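Local structure of endo-1,4-b-d-mannanase (Trichoderma reesei, 1QNR) at residues A[323-328]-A[334-339]; A[48-53]-A[306-311]; A[175-180]-A[226-231]. The protein probably hydrolyses internal beta-1,4-mannosidic linkages in mannans, as a fungal beta-mannanase of glycoside hydrolase family 5. One frame throughout, in Å; residues are numbered along the deposited sequence.

Overall arrangement
Contacts 1 and 2 are neighbours, centres about 8 Å apart. They share the parallel sheet of the TIM barrel, where strands 300-309 and 325-326 lie side by side. The probable backbone hydrogen bonds Val325 N to Gln307 O and Tyr327 N to Gly309 O join them. Contact 2 brings together segments more than 250 residues apart, near the two ends of the chain. Contact 1 follows it and leads into the last helix, 330-343. Contact 3 falls between the two segments of contact 2 in sequence. It lies across the chain's centre, its centre about 31 Å from that of contact 2, and joins helices 178-194 and 226-230. Contact 2 thus packs the barrel's start against its end.

Contact 1: A[323-328]-A[334-339]; sequences YTVWYN and CLVKNH. With NAG (2-acetamido-2-deoxy-beta-D-glucopyranose), chain I.
Val325, in the short strand 325-326 beside the last long strand of the TIM barrel, packs on Leu335 and Val336 of the C-terminal helix 330-343. Each methyl of Val325 has its own partner. CG2 meets Leu335 CD1 at 4.3 Å, and CG1 meets Val336 CG2 at 4.4 Å. With CG1 anti to the backbone N (chi1 176°), the two branches spread over two successive helix residues, where the helix has a wider pi-type turn. Phe305 of strand 300-309 also touches Val325 and Val336. The Cys334-Cys284 disulfide ties this helix to helix 283-295.

The strand side also carries a glycan. Asn328 ND2 is bonded covalently to C1 of an N-acetylglucosamine. The acetamide methyl of the sugar, C8, comes to the edge of the Tyr327 ring, in its plane, 3.8 Å from CE2. Asn328 OD1 lies 3.8 Å above one face of the same ring, offset toward the rim. Tyr327 also stacks with His44.

No hydrogen bond joins strand and helix here. The contact rests on buried aliphatic groups alone, while the sugar is held by its covalent link, with light packing against one tyrosine edge.

Contact 2: A[48-53]-A[306-311]; sequences SGLKVV and WQWGDT
The indole of Trp308 meets Ser48 at its edge, in the ring plane, with Ser48 OG 3.7 Å from CH2. Asp310 OD2 lies at another part of the edge, by the ring nitrogen. Leu50 reaches the six-membered ring obliquely, its CD1 3.6 Å from CZ3. In the TIM barrel, Trp308 packs between its own strand, 300-309, and Thr41 and Ile45 of helix 35-47, with Thr24 of strand 21-25 beside it. Ser48 and Leu50 come where the chain passes from helix 35-47 to strand 52-54. Gly49, with positive phi, completes a Schellman motif at the end of that helix.

Trp308 CG is anti to the backbone N (chi1 -165°), which swings the ring toward the 48-53 segment. Ser48 OG has its polar partners in His44 O and Trp332 NE1. A leucine in place of Trp308 would probably open a gap beside Ser48 and Leu50 and leave Asp310 without the indole N-H.

That N-H bond, NE1 to Asp310 OD2, is 2.9 Å long and comes from the anti side, 32° out of the carboxylate plane. His44 ND1 also bonds to OD2. The other oxygen, OD1, uses its anti lone pair to accept from Thr311 N at 2.9 Å.

Contact 3: A[175-180]-A[226-231]; sequences CSTDVI and FAKNVQ
Asn229 OD1 accepts a hydrogen bond of 2.8 Å from a water that links it to the other segment. The same water donates to Thr177 O at 3.1 Å. It therefore bridges an amide side chain and a backbone carbonyl. The methyl CG2 of Ile180 packs beside the same amide oxygen, 4.1 Å from Asn229 OD1. CG2 is the Ile180 branch anti to the backbone N, and the two side chains cross at a slant. Asn229 CG stands beside its own backbone N (chi1 -67°), which brings the end of the side chain nearer to the 175-180 segment than its CB direction suggests.

A second water makes another bridge, on the exposed Lys228 side. It is 2.8 Å from Thr177 OG1 and accepts from Lys228 NZ at 2.9 Å. The Lys228 chain is fully extended beyond CB, and its CD passes Thr177 OG1 at 4.5 Å.

The contact lies in the helical layer of the TIM barrel. Segment 175-180 leads into helix 178-194, which follows strand 161-165 and precedes strand 199-201. Segment 226-231 holds the short helix 226-230, in the connection between strands 199-201 and 238-242. Val181, one residue further along helix 178-194, touches both Lys228 and Asn229.

The start of helix 178-194 is capped. Ser176 OG accepts from Asp178 N at 3.2 Å, with an N-H...O angle of 162°. The Cys172-Cys175 disulfide lies just before this turn. Asp178 OD1 bonds to Gln182 NE2. It stays 6.3 Å from Lys228 NZ, so any attraction between these opposite charges is probably weak.

Contact 1: A[323-328]-A[334-339]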
loop_
_atom_site.group_PDB
_atom_site.type_symbol
_atom_site.label_atom_id
_atom_site.label_comp_id
_atom_site.label_asym_id
_atom_site.label_seq_id
_atom_site.Cartn_x
_atom_site.Cartn_y
_atom_site.Cartn_z
ATOM N N TYR A 323 -11.757 1.384 -11.588
ATOM C CA TYR A 323 -10.532 0.647 -11.870
ATOM C C TYR A 323 -10.634 -0.786 -11.389
ATOM O O TYR A 323 -9.640 -1.577 -11.512
ATOM C CB TYR A 323 -9.440 1.373 -11.004
ATOM C CG TYR A 323 -9.125 2.810 -11.445
ATOM C CD1 TYR A 323 -8.535 3.061 -12.674
ATOM C CD2 TYR A 323 -9.378 3.831 -10.552
ATOM C CE1 TYR A 323 -8.179 4.392 -13.061
ATOM C CE2 TYR A 323 -8.998 5.160 -10.910
ATOM C CZ TYR A 323 -8.451 5.380 -12.163
ATOM O OH TYR A 323 -8.090 6.692 -12.489
ATOM N N THR A 324 -11.754 -1.232 -10.853
ATOM C CA THR A 324 -11.865 -2.633 -10.398
ATOM C C THR A 324 -11.749 -3.633 -11.537
ATOM O O THR A 324 -12.345 -3.505 -12.640
ATOM C CB THR A 324 -13.234 -2.782 -9.683
ATOM O OG1 THR A 324 -13.226 -2.042 -8.470
ATOM C CG2 THR A 324 -13.546 -4.261 -9.403
ATOM N N VAL A 325 -10.908 -4.682 -11.305
ATOM C CA VAL A 325 -10.766 -5.842 -12.208
ATOM C C VAL A 325 -11.469 -6.971 -11.476
ATOM O O VAL A 325 -11.017 -7.455 -10.423
ATOM C CB VAL A 325 -9.289 -6.165 -12.506
ATOM C CG1 VAL A 325 -9.210 -7.454 -13.362
ATOM C CG2 VAL A 325 -8.549 -4.988 -13.157
ATOM N N TRP A 326 -12.656 -7.389 -11.935
ATOM C CA TRP A 326 -13.482 -8.388 -11.244
ATOM C C TRP A 326 -12.945 -9.805 -11.451
ATOM O O TRP A 326 -12.620 -10.193 -12.622
ATOM C CB TRP A 326 -14.932 -8.332 -11.769
ATOM C CG TRP A 326 -15.666 -7.035 -11.413
ATOM C CD1 TRP A 326 -15.856 -5.930 -12.266
ATOM C CD2 TRP A 326 -16.258 -6.731 -10.136
ATOM N NE1 TRP A 326 -16.506 -4.971 -11.520
ATOM C CE2 TRP A 326 -16.745 -5.423 -10.246
ATOM C CE3 TRP A 326 -16.364 -7.381 -8.910
ATOM C CZ2 TRP A 326 -17.403 -4.801 -9.178
ATOM C CZ3 TRP A 326 -16.992 -6.752 -7.819
ATOM C CH2 TRP A 326 -17.528 -5.439 -7.988
ATOM N N TYR A 327 -12.857 -10.602 -10.376
ATOM C CA TYR A 327 -12.333 -11.991 -10.549
ATOM C C TYR A 327 -13.175 -12.756 -11.590
ATOM O O TYR A 327 -14.421 -12.672 -11.682
ATOM C CB TYR A 327 -12.524 -12.721 -9.202
ATOM C CG TYR A 327 -12.109 -14.195 -9.240
ATOM C CD1 TYR A 327 -10.826 -14.603 -9.618
ATOM C CD2 TYR A 327 -13.105 -15.152 -8.942
ATOM C CE1 TYR A 327 -10.534 -15.948 -9.673
ATOM C CE2 TYR A 327 -12.784 -16.500 -9.057
ATOM C CZ TYR A 327 -11.506 -16.863 -9.377
ATOM O OH TYR A 327 -11.207 -18.213 -9.429
ATOM N N ASN A 328 -12.459 -13.512 -12.447
ATOM C CA ASN A 328 -13.047 -14.401 -13.461
ATOM C C ASN A 328 -13.598 -13.666 -14.678
ATOM O O ASN A 328 -14.119 -14.334 -15.615
ATOM C CB ASN A 328 -14.185 -15.299 -12.882
ATOM C CG ASN A 328 -13.713 -16.701 -12.836
ATOM O OD1 ASN A 328 -12.604 -17.152 -13.047
ATOM N ND2 ASN A 328 -14.697 -17.609 -12.490
ATOM N N CYS A 334 -7.051 -11.063 -19.061
ATOM C CA CYS A 334 -6.044 -10.206 -19.697
ATOM C C CYS A 334 -4.913 -9.668 -18.771
ATOM O O CYS A 334 -3.732 -9.700 -19.136
ATOM C CB CYS A 334 -6.709 -9.000 -20.333
ATOM S SG CYS A 334 -5.615 -7.808 -21.129
ATOM N N LEU A 335 -5.335 -9.229 -17.575
ATOM C CA LEU A 335 -4.404 -8.521 -16.671
ATOM C C LEU A 335 -3.929 -9.296 -15.478
ATOM O O LEU A 335 -3.064 -8.834 -14.702
ATOM C CB LEU A 335 -5.159 -7.222 -16.171
ATOM C CG LEU A 335 -5.414 -6.213 -17.300
ATOM C CD1 LEU A 335 -6.252 -5.026 -16.784
ATOM C CD2 LEU A 335 -4.118 -5.727 -17.968
ATOM N N VAL A 336 -4.517 -10.488 -15.209
ATOM C CA VAL A 336 -4.137 -11.365 -14.121
ATOM C C VAL A 336 -3.620 -12.712 -14.658
ATOM O O VAL A 336 -2.404 -12.937 -14.564
ATOM C CB VAL A 336 -5.286 -11.556 -13.072
ATOM C CG1 VAL A 336 -4.737 -12.319 -11.872
ATOM C CG2 VAL A 336 -5.824 -10.188 -12.654
ATOM N N LYS A 337 -4.496 -13.578 -15.182
ATOM C CA LYS A 337 -3.978 -14.911 -15.631
ATOM C C LYS A 337 -2.935 -14.708 -16.728
ATOM O O LYS A 337 -1.892 -15.426 -16.517
ATOM C CB LYS A 337 -5.190 -15.726 -16.126
ATOM C CG LYS A 337 -4.735 -17.128 -16.542
ATOM C CD LYS A 337 -5.808 -18.138 -16.860
ATOM C CE LYS A 337 -5.340 -19.024 -18.040
ATOM N NZ LYS A 337 -4.166 -19.860 -17.665
ATOM N N ASN A 338 -3.044 -13.898 -17.747
ATOM C CA ASN A 338 -1.995 -13.831 -18.806
ATOM C C ASN A 338 -0.729 -13.252 -18.226
ATOM O O ASN A 338 0.397 -13.638 -18.648
ATOM C CB ASN A 338 -2.405 -13.024 -20.041
ATOM C CG ASN A 338 -3.530 -13.643 -20.907
ATOM O OD1 ASN A 338 -4.120 -12.914 -21.780
ATOM N ND2 ASN A 338 -3.899 -14.843 -20.567
ATOM N N HIS A 339 -0.793 -12.306 -17.257
ATOM C CA HIS A 339 0.427 -11.721 -16.688
ATOM C C HIS A 339 1.129 -12.674 -15.771
ATOM O O HIS A 339 2.382 -12.886 -15.918
ATOM C CB HIS A 339 0.001 -10.450 -15.896
ATOM C CG HIS A 339 1.172 -9.695 -15.342
ATOM N ND1 HIS A 339 2.354 -9.424 -16.063
ATOM C CD2 HIS A 339 1.339 -9.087 -14.129
ATOM C CE1 HIS A 339 3.161 -8.696 -15.304
ATOM N NE2 HIS A 339 2.579 -8.442 -14.108
HETATM C C1 NAG I . -14.711 -19.203 -12.213
HETATM C C2 NAG I . -15.800 -19.745 -11.309
HETATM C C3 NAG I . -15.735 -21.245 -11.299
HETATM C C4 NAG I . -15.690 -21.711 -12.767
HETATM C C5 NAG I . -14.643 -21.058 -13.664
HETATM C C6 NAG I . -14.887 -21.380 -15.134
HETATM C C7 NAG I . -16.567 -18.335 -9.462
HETATM C C8 NAG I . -16.259 -17.748 -8.109
HETATM N N2 NAG I . -15.607 -19.156 -9.939
HETATM O O3 NAG I . -17.003 -21.596 -10.667
HETATM O O4 NAG I . -15.394 -23.144 -12.796
HETATM O O5 NAG I . -14.800 -19.623 -13.610
HETATM O O6 NAG I . -13.729 -21.037 -15.846
HETATM O O7 NAG I . -17.544 -18.074 -10.008
#

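Contact 2: A[48-53]-A[306-311]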
loop_
_atom_site.group_PDB
_atom_site.type_symbol
_atom_site.label_atom_id
_atom_site.label_comp_id
_atom_site.label_asym_id
_atom_site.label_seq_id
_atom_site.Cartn_x
_atom_site.Cartn_y
_atom_site.Cartn_z
ATOM N N SER A 48 -5.270 -17.667 -8.477
ATOM C CA SER A 48 -4.861 -16.913 -9.665
ATOM C C SER A 48 -3.339 -16.791 -9.775
ATOM O O SER A 48 -2.849 -16.366 -10.838
ATOM C CB SER A 48 -5.463 -15.473 -9.528
ATOM O OG SER A 48 -6.876 -15.460 -9.626
ATOM N N GLY A 49 -2.597 -17.119 -8.735
ATOM C CA GLY A 49 -1.130 -17.050 -8.791
ATOM C C GLY A 49 -0.502 -15.790 -8.229
ATOM O O GLY A 49 0.706 -15.608 -8.392
ATOM N N LEU A 50 -1.341 -14.905 -7.642
ATOM C CA LEU A 50 -0.821 -13.683 -7.029
ATOM C C LEU A 50 -0.238 -14.045 -5.659
ATOM O O LEU A 50 -0.785 -14.916 -4.930
ATOM C CB LEU A 50 -1.980 -12.667 -6.900
ATOM C CG LEU A 50 -2.571 -12.212 -8.258
ATOM C CD1 LEU A 50 -3.755 -11.260 -7.993
ATOM C CD2 LEU A 50 -1.554 -11.542 -9.163
ATOM N N LYS A 51 0.788 -13.300 -5.271
ATOM C CA LYS A 51 1.509 -13.702 -4.011
ATOM C C LYS A 51 1.377 -12.668 -2.917
ATOM O O LYS A 51 1.653 -12.975 -1.702
ATOM C CB LYS A 51 3.035 -13.850 -4.309
ATOM C CG LYS A 51 3.316 -15.187 -5.080
ATOM C CD LYS A 51 4.874 -15.349 -5.213
ATOM C CE LYS A 51 5.142 -16.726 -5.879
ATOM N NZ LYS A 51 6.659 -16.974 -6.019
ATOM N N VAL A 52 0.952 -11.431 -3.204
ATOM C CA VAL A 52 0.963 -10.293 -2.246
ATOM C C VAL A 52 -0.333 -9.486 -2.391
ATOM O O VAL A 52 -0.791 -9.252 -3.538
ATOM C CB VAL A 52 2.181 -9.368 -2.523
ATOM C CG1 VAL A 52 2.267 -8.309 -1.375
ATOM C CG2 VAL A 52 3.517 -10.126 -2.561
ATOM N N VAL A 53 -0.918 -9.109 -1.254
ATOM C CA VAL A 53 -2.162 -8.323 -1.221
ATOM C C VAL A 53 -1.892 -7.075 -0.356
ATOM O O VAL A 53 -1.340 -7.182 0.754
ATOM C CB VAL A 53 -3.372 -9.106 -0.604
ATOM C CG1 VAL A 53 -4.680 -8.310 -0.788
ATOM C CG2 VAL A 53 -3.504 -10.452 -1.265
ATOM N N TRP A 306 -4.396 -1.731 -9.164
ATOM C CA TRP A 306 -5.547 -1.236 -8.396
ATOM C C TRP A 306 -6.790 -1.481 -9.226
ATOM O O TRP A 306 -6.889 -0.866 -10.353
ATOM C CB TRP A 306 -5.371 0.291 -8.067
ATOM C CG TRP A 306 -6.548 0.780 -7.241
ATOM C CD1 TRP A 306 -7.776 1.188 -7.701
ATOM C CD2 TRP A 306 -6.602 0.929 -5.804
ATOM N NE1 TRP A 306 -8.591 1.544 -6.646
ATOM C CE2 TRP A 306 -7.883 1.413 -5.448
ATOM C CE3 TRP A 306 -5.654 0.708 -4.782
ATOM C CZ2 TRP A 306 -8.283 1.638 -4.149
ATOM C CZ3 TRP A 306 -6.028 1.013 -3.449
ATOM C CH2 TRP A 306 -7.330 1.456 -3.118
ATOM N N GLN A 307 -7.736 -2.398 -8.912
ATOM C CA GLN A 307 -7.772 -3.138 -7.645
ATOM C C GLN A 307 -8.611 -4.411 -7.855
ATOM O O GLN A 307 -9.358 -4.550 -8.848
ATOM C CB GLN A 307 -8.464 -2.314 -6.536
ATOM C CG GLN A 307 -9.960 -1.938 -6.834
ATOM C CD GLN A 307 -10.676 -1.337 -5.613
ATOM O OE1 GLN A 307 -10.452 -1.633 -4.448
ATOM N NE2 GLN A 307 -11.672 -0.431 -5.892
ATOM N N TRP A 308 -8.485 -5.375 -6.897
ATOM C CA TRP A 308 -9.327 -6.572 -6.943
ATOM C C TRP A 308 -10.805 -6.286 -6.705
ATOM O O TRP A 308 -11.127 -5.482 -5.816
ATOM C CB TRP A 308 -8.816 -7.522 -5.787
ATOM C CG TRP A 308 -9.309 -8.964 -5.874
ATOM C CD1 TRP A 308 -10.370 -9.518 -5.251
ATOM C CD2 TRP A 308 -8.757 -9.946 -6.775
ATOM N NE1 TRP A 308 -10.477 -10.875 -5.633
ATOM C CE2 TRP A 308 -9.513 -11.132 -6.623
ATOM C CE3 TRP A 308 -7.642 -9.931 -7.658
ATOM C CZ2 TRP A 308 -9.227 -12.335 -7.317
ATOM C CZ3 TRP A 308 -7.362 -11.129 -8.355
ATOM C CH2 TRP A 308 -8.174 -12.310 -8.182
ATOM N N GLY A 309 -11.673 -6.956 -7.480
ATOM C CA GLY A 309 -13.134 -6.964 -7.185
ATOM C C GLY A 309 -13.585 -8.432 -7.064
ATOM O O GLY A 309 -13.023 -9.278 -7.765
ATOM N N ASP A 310 -14.496 -8.651 -6.112
ATOM C CA ASP A 310 -14.970 -10.055 -5.975
ATOM C C ASP A 310 -16.413 -10.050 -5.473
ATOM O O ASP A 310 -17.027 -8.981 -5.226
ATOM C CB ASP A 310 -14.045 -10.813 -4.972
ATOM C CG ASP A 310 -13.836 -12.267 -5.396
ATOM O OD1 ASP A 310 -14.792 -12.945 -5.899
ATOM O OD2 ASP A 310 -12.687 -12.771 -5.182
ATOM N N THR A 311 -17.028 -11.231 -5.398
ATOM C CA THR A 311 -18.402 -11.375 -4.941
ATOM C C THR A 311 -18.514 -12.519 -3.953
ATOM O O THR A 311 -17.552 -13.365 -3.859
ATOM C CB THR A 311 -19.372 -11.632 -6.137
ATOM O OG1 THR A 311 -19.123 -12.931 -6.714
ATOM C CG2 THR A 311 -19.251 -10.546 -7.199
#

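Contact 3: A[175-180]-A[226-231]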
loop_
_atom_site.group_PDB
_atom_site.type_symbol
_atom_site.label_atom_id
_atom_site.label_comp_id
_atom_site.label_asym_id
_atom_site.label_seq_id
_atom_site.Cartn_x
_atom_site.Cartn_y
_atom_site.Cartn_z
ATOM N N CYS A 175 5.099 21.984 0.560
ATOM C CA CYS A 175 6.124 21.982 1.590
ATOM C C CYS A 175 7.502 21.748 1.022
ATOM O O CYS A 175 7.741 21.198 -0.077
ATOM C CB CYS A 175 5.881 20.784 2.565
ATOM S SG CYS A 175 4.203 20.741 3.267
ATOM N N SER A 176 8.516 22.165 1.838
ATOM C CA SER A 176 9.869 21.701 1.523
ATOM C C SER A 176 9.812 20.129 1.505
ATOM O O SER A 176 9.186 19.555 2.429
ATOM C CB SER A 176 10.785 22.101 2.666
ATOM O OG SER A 176 12.053 21.471 2.675
ATOM N N THR A 177 10.591 19.540 0.618
ATOM C CA THR A 177 10.606 18.064 0.579
ATOM C C THR A 177 11.308 17.433 1.788
ATOM O O THR A 177 11.132 16.223 2.117
ATOM C CB THR A 177 11.281 17.547 -0.708
ATOM O OG1 THR A 177 12.675 17.946 -0.678
ATOM C CG2 THR A 177 10.597 18.010 -1.996
ATOM N N ASP A 178 11.994 18.241 2.615
ATOM C CA ASP A 178 12.685 17.719 3.818
ATOM C C ASP A 178 11.658 17.407 4.909
ATOM O O ASP A 178 12.027 16.675 5.873
ATOM C CB ASP A 178 13.706 18.776 4.356
ATOM C CG ASP A 178 14.602 18.196 5.436
ATOM O OD1 ASP A 178 15.272 17.190 5.185
ATOM O OD2 ASP A 178 14.614 18.828 6.529
ATOM N N VAL A 179 10.437 17.956 4.898
ATOM C CA VAL A 179 9.497 17.601 5.995
ATOM C C VAL A 179 9.171 16.096 5.901
ATOM O O VAL A 179 9.339 15.411 6.956
ATOM C CB VAL A 179 8.213 18.402 5.862
ATOM C CG1 VAL A 179 7.108 18.042 6.865
ATOM C CG2 VAL A 179 8.472 19.935 5.962
ATOM N N ILE A 180 8.813 15.583 4.750
ATOM C CA ILE A 180 8.592 14.106 4.664
ATOM C C ILE A 180 9.865 13.355 4.784
ATOM O O ILE A 180 9.869 12.254 5.413
ATOM C CB ILE A 180 7.776 13.740 3.373
ATOM C CG1 ILE A 180 6.308 14.141 3.637
ATOM C CG2 ILE A 180 7.963 12.222 3.059
ATOM C CD1 ILE A 180 5.359 14.074 2.428
ATOM N N PHE A 226 11.538 11.677 -4.703
ATOM C CA PHE A 226 11.674 10.208 -4.750
ATOM C C PHE A 226 13.063 9.696 -4.473
ATOM O O PHE A 226 13.247 8.753 -3.645
ATOM C CB PHE A 226 11.198 9.656 -6.121
ATOM C CG PHE A 226 11.132 8.154 -6.155
ATOM C CD1 PHE A 226 10.110 7.502 -5.453
ATOM C CD2 PHE A 226 12.045 7.415 -6.902
ATOM C CE1 PHE A 226 10.000 6.115 -5.529
ATOM C CE2 PHE A 226 11.938 6.001 -6.929
ATOM C CZ PHE A 226 10.921 5.337 -6.205
ATOM N N ALA A 227 14.075 10.311 -5.124
ATOM C CA ALA A 227 15.460 9.869 -4.883
ATOM C C ALA A 227 15.936 10.091 -3.448
ATOM O O ALA A 227 16.641 9.224 -2.870
ATOM C CB ALA A 227 16.406 10.493 -5.906
ATOM N N LYS A 228 15.550 11.197 -2.827
ATOM C CA LYS A 228 15.910 11.462 -1.433
ATOM C C LYS A 228 15.235 10.435 -0.496
ATOM O O LYS A 228 15.821 9.905 0.458
ATOM C CB LYS A 228 15.541 12.882 -0.956
ATOM C CG LYS A 228 16.539 13.916 -1.543
ATOM C CD LYS A 228 16.266 15.290 -0.917
ATOM C CE LYS A 228 17.294 16.271 -1.521
ATOM N NZ LYS A 228 17.210 17.600 -0.810
ATOM N N ASN A 229 13.954 10.096 -0.760
ATOM C CA ASN A 229 13.245 9.186 0.109
ATOM C C ASN A 229 13.828 7.768 0.029
ATOM O O ASN A 229 13.986 7.113 1.111
ATOM C CB ASN A 229 11.737 9.150 -0.202
ATOM C CG ASN A 229 11.013 10.433 0.099
ATOM O OD1 ASN A 229 11.406 11.208 0.995
ATOM N ND2 ASN A 229 9.869 10.734 -0.589
ATOM N N VAL A 230 14.117 7.304 -1.220
ATOM C CA VAL A 230 14.557 5.882 -1.243
ATOM C C VAL A 230 15.981 5.704 -0.722
ATOM O O VAL A 230 16.349 4.552 -0.482
ATOM C CB VAL A 230 14.483 5.298 -2.666
ATOM C CG1 VAL A 230 13.058 5.217 -3.164
ATOM C CG2 VAL A 230 15.339 6.010 -3.704
ATOM N N GLN A 231 16.743 6.731 -0.451
ATOM C CA GLN A 231 18.059 6.660 0.158
ATOM C C GLN A 231 17.998 6.557 1.669
ATOM O O GLN A 231 19.024 6.254 2.309
ATOM C CB GLN A 231 18.933 7.908 -0.232
ATOM C CG GLN A 231 19.279 7.710 -1.690
ATOM C CD GLN A 231 19.764 8.878 -2.500
ATOM O OE1 GLN A 231 19.646 8.762 -3.745
ATOM N NE2 GLN A 231 20.245 9.922 -1.861
HETATM O O HOH W 1 10.434 13.770 0.285
HETATM O O HOH W 2 14.993 18.089 0.916
#